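Local coordinates for occlusion-derived virus envelope protein E66 (Autographa californica nucleopolyhedrovirus, PDB 3VSN) that acts as a chondroitin lyase of the viral envelope that is essential for oral infectivity and may digest the chondroitin sulfate barrier of the host midgut, at residues 46-51 and 310-315; 288-293 and 369-374. One frame throughout, in Å; residues are numbered along the deposited sequence.

Interaction 1. Residues 46-51 and 310-315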
loop_
_atom_site.group_PDB
_atom_site.type_symbol
_atom_site.label_atom_id
_atom_site.label_comp_id
_atom_site.label_asym_id
_atom_site.label_seq_id
_atom_site.Cartn_x
_atom_site.Cartn_y
_atom_site.Cartn_z
ATOM N N PHE A 46 10.922 -0.686 -16.363
ATOM C CA PHE A 46 10.981 0.736 -16.046
ATOM C C PHE A 46 9.679 1.210 -15.392
ATOM O O PHE A 46 9.708 2.033 -14.478
ATOM C CB PHE A 46 11.256 1.518 -17.331
ATOM C CG PHE A 46 11.750 2.922 -17.116
ATOM C CD1 PHE A 46 12.908 3.177 -16.377
ATOM C CD2 PHE A 46 11.087 3.992 -17.705
ATOM C CE1 PHE A 46 13.370 4.475 -16.210
ATOM C CE2 PHE A 46 11.545 5.293 -17.544
ATOM C CZ PHE A 46 12.688 5.534 -16.795
ATOM N N SER A 47 8.547 0.671 -15.845
ATOM C CA SER A 47 7.239 1.013 -15.264
ATOM C C SER A 47 7.099 0.554 -13.806
ATOM O O SER A 47 6.255 1.066 -13.072
ATOM C CB SER A 47 6.081 0.483 -16.131
ATOM O OG SER A 47 5.846 -0.903 -15.928
ATOM N N GLN A 48 7.941 -0.393 -13.395
ATOM C CA GLN A 48 7.959 -0.896 -12.021
ATOM C C GLN A 48 8.955 -0.161 -11.128
ATOM O O GLN A 48 8.845 -0.216 -9.903
ATOM C CB GLN A 48 8.301 -2.387 -11.998
ATOM C CG GLN A 48 7.279 -3.290 -12.665
ATOM C CD GLN A 48 7.633 -4.757 -12.520
ATOM O OE1 GLN A 48 8.800 -5.114 -12.334
ATOM N NE2 GLN A 48 6.625 -5.620 -12.598
ATOM N N LYS A 49 9.924 0.515 -11.745
ATOM C CA LYS A 49 11.039 1.129 -11.023
ATOM C C LYS A 49 10.616 2.416 -10.319
ATOM O O LYS A 49 10.163 3.364 -10.963
ATOM C CB LYS A 49 12.207 1.399 -11.984
ATOM C CG LYS A 49 13.480 1.878 -11.302
ATOM C CD LYS A 49 14.594 2.125 -12.312
ATOM C CE LYS A 49 15.932 2.303 -11.610
ATOM N NZ LYS A 49 17.018 2.614 -12.585
ATOM N N ALA A 50 10.784 2.441 -8.998
ATOM C CA ALA A 50 10.339 3.565 -8.169
ATOM C C ALA A 50 11.084 4.870 -8.465
ATOM O O ALA A 50 10.459 5.917 -8.634
ATOM C CB ALA A 50 10.442 3.209 -6.689
ATOM N N GLU A 51 12.412 4.797 -8.531
ATOM C CA GLU A 51 13.247 5.980 -8.755
ATOM C C GLU A 51 13.633 6.081 -10.227
ATOM O O GLU A 51 14.399 5.254 -10.736
ATOM C CB GLU A 51 14.490 5.932 -7.855
ATOM C CG GLU A 51 14.156 5.929 -6.367
ATOM C CD GLU A 51 15.298 5.471 -5.471
ATOM O OE1 GLU A 51 16.360 5.035 -5.973
ATOM O OE2 GLU A 51 15.122 5.538 -4.239
ATOM N N GLY A 310 0.807 -0.290 -9.351
ATOM C CA GLY A 310 -0.174 -0.762 -10.328
ATOM C C GLY A 310 0.441 -1.611 -11.433
ATOM O O GLY A 310 -0.261 -2.375 -12.100
ATOM N N ASN A 311 1.757 -1.479 -11.614
ATOM C CA ASN A 311 2.494 -2.200 -12.653
ATOM C C ASN A 311 3.227 -3.440 -12.140
ATOM O O ASN A 311 3.900 -4.129 -12.912
ATOM C CB ASN A 311 3.493 -1.256 -13.345
ATOM C CG ASN A 311 2.828 -0.020 -13.915
ATOM O OD1 ASN A 311 1.742 -0.097 -14.481
ATOM N ND2 ASN A 311 3.479 1.131 -13.767
ATOM N N PHE A 312 3.100 -3.726 -10.847
ATOM C CA PHE A 312 3.831 -4.844 -10.243
ATOM C C PHE A 312 3.283 -6.204 -10.668
ATOM O O PHE A 312 4.051 -7.139 -10.927
ATOM C CB PHE A 312 3.824 -4.753 -8.713
ATOM C CG PHE A 312 4.738 -3.696 -8.142
ATOM C CD1 PHE A 312 5.538 -2.893 -8.959
ATOM C CD2 PHE A 312 4.824 -3.532 -6.767
ATOM C CE1 PHE A 312 6.380 -1.935 -8.407
ATOM C CE2 PHE A 312 5.665 -2.582 -6.209
ATOM C CZ PHE A 312 6.440 -1.777 -7.031
ATOM N N ILE A 313 1.955 -6.304 -10.710
ATOM C CA ILE A 313 1.251 -7.552 -10.992
ATOM C C ILE A 313 -0.002 -7.279 -11.823
ATOM O O ILE A 313 -0.398 -6.124 -11.999
ATOM C CB ILE A 313 0.839 -8.290 -9.693
ATOM C CG1 ILE A 313 -0.126 -7.433 -8.860
ATOM C CG2 ILE A 313 2.064 -8.681 -8.874
ATOM C CD1 ILE A 313 -0.823 -8.196 -7.755
ATOM N N THR A 314 -0.603 -8.343 -12.352
ATOM C CA THR A 314 -1.958 -8.281 -12.884
ATOM C C THR A 314 -2.894 -8.597 -11.723
ATOM O O THR A 314 -2.810 -9.676 -11.127
ATOM C CB THR A 314 -2.179 -9.279 -14.038
ATOM O OG1 THR A 314 -1.321 -8.939 -15.131
ATOM C CG2 THR A 314 -3.636 -9.243 -14.519
ATOM N N TYR A 315 -3.771 -7.649 -11.403
ATOM C CA TYR A 315 -4.636 -7.750 -10.231
ATOM C C TYR A 315 -5.942 -8.476 -10.552
ATOM O O TYR A 315 -6.602 -8.137 -11.536
ATOM C CB TYR A 315 -4.982 -6.352 -9.715
ATOM C CG TYR A 315 -3.849 -5.586 -9.070
ATOM C CD1 TYR A 315 -2.930 -4.866 -9.842
ATOM C CD2 TYR A 315 -3.718 -5.547 -7.682
ATOM C CE1 TYR A 315 -1.904 -4.146 -9.246
ATOM C CE2 TYR A 315 -2.693 -4.834 -7.078
ATOM C CZ TYR A 315 -1.791 -4.135 -7.861
ATOM O OH TYR A 315 -0.784 -3.418 -7.258
#

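Interaction 2. Residues 288-293 and 369-374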
loop_
_atom_site.group_PDB
_atom_site.type_symbol
_atom_site.label_atom_id
_atom_site.label_comp_id
_atom_site.label_asym_id
_atom_site.label_seq_id
_atom_site.Cartn_x
_atom_site.Cartn_y
_atom_site.Cartn_z
ATOM N N SER A 288 -3.752 -1.742 -6.234
ATOM C CA SER A 288 -4.765 -1.715 -7.288
ATOM C C SER A 288 -4.096 -1.297 -8.597
ATOM O O SER A 288 -3.054 -0.641 -8.567
ATOM C CB SER A 288 -5.901 -0.747 -6.937
ATOM O OG SER A 288 -5.449 0.594 -6.918
ATOM N N PRO A 289 -4.686 -1.674 -9.749
ATOM C CA PRO A 289 -4.074 -1.335 -11.037
ATOM C C PRO A 289 -3.843 0.167 -11.225
ATOM O O PRO A 289 -2.862 0.561 -11.855
ATOM C CB PRO A 289 -5.094 -1.856 -12.054
ATOM C CG PRO A 289 -5.774 -2.980 -11.347
ATOM C CD PRO A 289 -5.888 -2.512 -9.923
ATOM N N GLU A 290 -4.728 0.991 -10.666
ATOM C CA GLU A 290 -4.615 2.449 -10.790
ATOM C C GLU A 290 -3.532 3.054 -9.890
ATOM O O GLU A 290 -3.204 4.236 -10.018
ATOM C CB GLU A 290 -5.971 3.127 -10.529
ATOM C CG GLU A 290 -7.041 2.844 -11.583
ATOM C CD GLU A 290 -7.575 1.419 -11.531
ATOM O OE1 GLU A 290 -7.690 0.855 -10.422
ATOM O OE2 GLU A 290 -7.876 0.850 -12.601
ATOM N N GLY A 291 -2.983 2.254 -8.980
ATOM C CA GLY A 291 -1.940 2.730 -8.070
ATOM C C GLY A 291 -2.461 3.224 -6.728
ATOM O O GLY A 291 -1.686 3.685 -5.883
ATOM N N VAL A 292 -3.775 3.133 -6.532
ATOM C CA VAL A 292 -4.401 3.488 -5.258
ATOM C C VAL A 292 -4.117 2.405 -4.212
ATOM O O VAL A 292 -4.272 1.206 -4.481
ATOM C CB VAL A 292 -5.921 3.750 -5.413
ATOM C CG1 VAL A 292 -6.535 4.216 -4.100
ATOM C CG2 VAL A 292 -6.165 4.801 -6.493
ATOM N N VAL A 293 -3.672 2.848 -3.035
ATOM C CA VAL A 293 -3.293 1.964 -1.936
ATOM C C VAL A 293 -3.774 2.571 -0.621
ATOM O O VAL A 293 -3.605 3.771 -0.386
ATOM C CB VAL A 293 -1.758 1.770 -1.842
ATOM C CG1 VAL A 293 -1.411 0.710 -0.806
ATOM C CG2 VAL A 293 -1.161 1.385 -3.188
ATOM N N TRP A 369 -12.855 4.052 -3.306
ATOM C CA TRP A 369 -12.456 4.966 -4.355
ATOM C C TRP A 369 -12.907 4.422 -5.671
ATOM O O TRP A 369 -12.558 3.299 -6.040
ATOM C CB TRP A 369 -10.944 5.160 -4.357
ATOM C CG TRP A 369 -10.411 5.929 -3.171
ATOM C CD1 TRP A 369 -10.260 7.307 -3.053
ATOM C CD2 TRP A 369 -9.920 5.383 -1.896
ATOM N NE1 TRP A 369 -9.731 7.641 -1.830
ATOM C CE2 TRP A 369 -9.498 6.539 -1.091
ATOM C CE3 TRP A 369 -9.793 4.106 -1.361
ATOM C CZ2 TRP A 369 -8.979 6.394 0.190
ATOM C CZ3 TRP A 369 -9.265 3.972 -0.071
ATOM C CH2 TRP A 369 -8.870 5.091 0.685
ATOM N N ASN A 370 -13.704 5.216 -6.378
ATOM C CA ASN A 370 -14.158 4.881 -7.722
ATOM C C ASN A 370 -12.941 4.720 -8.631
ATOM O O ASN A 370 -12.115 5.627 -8.726
ATOM C CB ASN A 370 -15.087 5.989 -8.243
ATOM C CG ASN A 370 -15.818 5.600 -9.514
ATOM O OD1 ASN A 370 -15.219 5.093 -10.464
ATOM N ND2 ASN A 370 -17.123 5.848 -9.542
ATOM N N ARG A 371 -12.826 3.565 -9.282
ATOM C CA ARG A 371 -11.663 3.272 -10.129
ATOM C C ARG A 371 -11.518 4.236 -11.306
ATOM O O ARG A 371 -10.420 4.418 -11.830
ATOM C CB ARG A 371 -11.690 1.822 -10.612
ATOM C CG ARG A 371 -11.403 0.819 -9.502
ATOM C CD ARG A 371 -11.329 -0.601 -10.030
ATOM N NE ARG A 371 -10.192 -0.789 -10.933
ATOM C CZ ARG A 371 -9.958 -1.902 -11.623
ATOM N NH1 ARG A 371 -10.773 -2.946 -11.518
ATOM N NH2 ARG A 371 -8.900 -1.969 -12.420
ATOM N N ARG A 372 -12.626 4.861 -11.699
ATOM C CA ARG A 372 -12.609 5.879 -12.748
ATOM C C ARG A 372 -12.591 7.314 -12.200
ATOM O O ARG A 372 -12.616 8.283 -12.965
ATOM C CB ARG A 372 -13.764 5.652 -13.728
ATOM C CG ARG A 372 -13.578 4.377 -14.551
ATOM C CD ARG A 372 -14.570 4.234 -15.696
ATOM N NE ARG A 372 -15.026 5.526 -16.190
ATOM C CZ ARG A 372 -16.301 5.853 -16.373
ATOM N NH1 ARG A 372 -17.272 4.976 -16.141
ATOM N NH2 ARG A 372 -16.603 7.061 -16.816
ATOM N N GLY A 373 -12.509 7.440 -10.876
ATOM C CA GLY A 373 -12.434 8.749 -10.227
ATOM C C GLY A 373 -11.069 9.401 -10.366
ATOM O O GLY A 373 -10.114 8.772 -10.822
ATOM N N ARG A 374 -10.981 10.672 -9.983
ATOM C CA ARG A 374 -9.699 11.371 -9.930
ATOM C C ARG A 374 -8.901 10.849 -8.744
ATOM O O ARG A 374 -9.456 10.655 -7.659
ATOM C CB ARG A 374 -9.901 12.883 -9.782
ATOM C CG ARG A 374 -10.310 13.616 -11.052
ATOM C CD ARG A 374 -10.058 15.117 -10.913
ATOM N NE ARG A 374 -10.873 15.971 -11.793
ATOM C CZ ARG A 374 -12.181 15.833 -12.027
ATOM N NH1 ARG A 374 -12.885 14.869 -11.448
ATOM N NH2 ARG A 374 -12.797 16.677 -12.844
HETATM O O HOH W 1 -9.617 3.072 -14.225
#

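Interaction 1. Residues 46-51 and 310-315
Gln48 and Asn311 hold the two segments together with their side-chain amides, each giving an N-H to a backbone carbonyl across the contact. Gln48 NE2 donates to Asn311 O at 3.1 Å. This bond is nearly straight, at 166° about the hydrogen, and the acceptor lies in the glutamine amide plane. Gln48 CG sits anti to the carbonyl carbon, and the chain then runs extended (chi2 -176°), which carries the amide across to the loop. On the way, CG passes 3.5 Å from Asn311 O. In return, Asn311 ND2 donates to Ser47 O at 2.9 Å. Here the donor stands 44° above the carbonyl plane, so the approach is not along a lone pair.

Residues 46-51 belong in part to helix 29-48 of the α/α-toroid. Residues 310-315 lie in the long loop between helix 276-284 and strand 318-322. The contact therefore joins an early toroid helix to the chain on its way to the first strand of a four-stranded antiparallel sheet.

Phe312 packs against the base of the Gln48 side chain. Its edge meets Gln48 O, which lies near the ring plane, 3.4 Å from CE1. Gln48 CB also touches this part of the ring, 4.1 Å from CE1. Outside the contact, Phe312 stacks on Tyr259 and packs on Ile256 and Ile283. Its side chain is about 10 Å from that of the proton donor Tyr254. Ser47 OG packs 3.5 Å from Asn311 CB, and its hydrogen bond goes to Tyr44 O in its own helix.

Interaction 2. Residues 288-293 and 369-374
The edge of the Arg371 guanidinium faces the carboxylate of Glu290, and Pro289 CG approaches the same group obliquely, 3.5 Å from NH2. The other flat group is the Trp369 indole, where Val292 CG1 sits offset toward the rim, 4.2 Å from CD2. Residues 369-370 end strand 367-370, an outermost strand of a four-stranded antiparallel sheet. Residues 288-293 belong to the loop that follows helix 276-284 and form a type I turn from Ser288 to Gly291. The contact thus packs this turn and the residues after it against the margin of the sheet.

The salt bridge is side-on and uses two nitrogens. Arg371 NH2 reaches OE2 of Glu290 at 3.0 Å, on the syn lone pair and in the guanidinium plane. Arg371 NE reaches OE1 of Glu290, also at 3.0 Å, from the syn side but out of the carboxylate plane. The two groups are not coplanar; their planes are 55° apart. Both chains are bent to meet, Glu290 at chi2 (72°) and Arg371 at chi3 (66°). The third nitrogen, NH1, is bonded to Ser332 O, so the guanidinium is held from two directions. The Arg371 side chain also touches Leu331.

Another type I turn, Asn370 to Gly373, follows the strand. Its start is an Asx turn, with Asn370 OD1 accepting from Arg372 N at 2.9 Å. A water bridges the two segments beside the salt bridge: it donates to Arg371 O at 2.9 Å and to Glu290 OE2 at 3.3 Å.

The two contacts use opposite ends of one long loop, between helix 276-284 and strand 318-322. Interaction 1 fastens its later part to toroid helix 29-48. Interaction 2 fastens its earlier part to the margin of the sheet ending in strand 367-370. Each is partly buried, with two buried residues and no exposed one among those that touch. Their chemistry differs. Interaction 1 relies on neutral amides bonded to backbone carbonyls. Interaction 2 relies on a salt bridge and an apolar pair, away from the annotated sites. The two meet directly where Tyr315 CE2 packs 3.4 Å from Ser288 N.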